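Local coordinates for aminotransferase (PDB 3JTX), which is a pyridoxal-phosphate-dependent aminotransferase of the class I and II family, transferring amino groups between amino acids and keto acids, at the interface of chains A and B. Residues are numbered along the deposited sequence; one frame, centred on the assembly and turned at random. Chains: chain A/B, aminotransferase.

The interface of chains A and B. Residues chain A 110-111, 203; chain B 2.
The flat group here is the peptide joining A:Thr110 to A:Val111, and the selenomethionine B:Met2 lies over its outward face. CE sits over the carbonyl, nearer its oxygen than its carbon, and SE stands out beyond the oxygen-bearing edge, while CB and CG slip past the oxygen end, CG coming 3.5 Å from O of A:Thr110. The opposite face turns inward to the body of A's own helix. On the outward side, the A:Thr110 hydroxyl and one A:Val111 methyl stand out from the same face and meet the end of the B:Met2 side chain. The hydroxyl OG1, set between backbone N and carbonyl carbon (chi1 76°), touches the methyl CE of B:Met2 at 3.5 Å. A:Val111 lies alongside, offering CG2 to the same CE at 3.8 Å. From further off, A:Ile203 reaches across with its terminal methyl, CD1 standing 4.0 Å from SE. A bend at the end of the B:Met2 chain (chi3 56°) folds CE back towards the helix, where it faces both the threonine hydroxyl and the valine CG2. This is a modest, mainly van der Waals fit, and B:Met2 is poorly ordered, so its exact pose deserves caution. Each chain's N-terminal end makes the twin contact on its two-fold mate, an arm exchange in keeping with the dimers typical of this family. In chain A the patch joins the C-terminal end of helix 100-111 to the first residue of strand 203-207, at the rim of the probable cofactor-binding domain.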
ATOM      1  N   THR A 110       0.161  -1.867  13.640  1.00 21.80           N
ATOM      2  CA  THR A 110      -0.848  -2.638  14.378  1.00 22.88           C
ATOM      3  C   THR A 110      -0.346  -3.163  15.734  1.00 23.93           C
ATOM      4  O   THR A 110      -1.132  -3.369  16.667  1.00 25.16           O
ATOM      5  CB  THR A 110      -1.355  -3.858  13.578  1.00 22.59           C
ATOM      6  OG1 THR A 110      -0.368  -4.902  13.601  1.00 22.13           O
ATOM      7  CG2 THR A 110      -1.681  -3.490  12.121  1.00 22.72           C
ATOM      8  N   VAL A 111       0.953  -3.395  15.850  1.00 25.14           N
ATOM      9  CA  VAL A 111       1.525  -3.894  17.092  1.00 26.26           C
ATOM     10  C   VAL A 111       1.702  -2.783  18.140  1.00 28.05           C
ATOM     11  O   VAL A 111       1.591  -3.037  19.342  1.00 28.95           O
ATOM     12  CB  VAL A 111       2.849  -4.635  16.803  1.00 26.68           C
ATOM     13  CG1 VAL A 111       3.581  -4.962  18.095  1.00 27.00           C
ATOM     14  CG2 VAL A 111       2.545  -5.908  15.976  1.00 25.31           C
ATOM     15  N   ILE A 203       6.512 -10.530  19.534  1.00 13.96           N
ATOM     16  CA  ILE A 203       6.327 -11.128  18.227  1.00 13.92           C
ATOM     17  C   ILE A 203       7.662 -11.064  17.526  1.00 14.21           C
ATOM     18  O   ILE A 203       8.397 -10.098  17.708  1.00 14.22           O
ATOM     19  CB  ILE A 203       5.274 -10.323  17.419  1.00 13.70           C
ATOM     20  CG1 ILE A 203       3.899 -10.511  18.049  1.00 13.96           C
ATOM     21  CG2 ILE A 203       5.254 -10.722  15.948  1.00 11.72           C
ATOM     22  CD1 ILE A 203       2.894  -9.424  17.657  1.00 15.84           C
TER
HETATM   23  N   MSE B   2      -3.122  -4.200  20.635  1.00 50.06           N
HETATM   24  CA  MSE B   2      -3.295  -4.379  19.165  1.00 50.22           C
HETATM   25  C   MSE B   2      -4.771  -4.276  18.756  1.00 49.23           C
HETATM   26  O   MSE B   2      -5.184  -3.391  17.990  1.00 49.23           O
HETATM   27  CB  MSE B   2      -2.763  -5.759  18.749  1.00 50.66           C
HETATM   28  CG  MSE B   2      -1.289  -5.987  19.038  1.00 52.66           C
HETATM   29 SE   MSE B   2      -0.566  -7.545  18.072  0.75 57.11          SE
HETATM   30  CE  MSE B   2      -1.052  -7.022  16.236  1.00 55.05           C
TER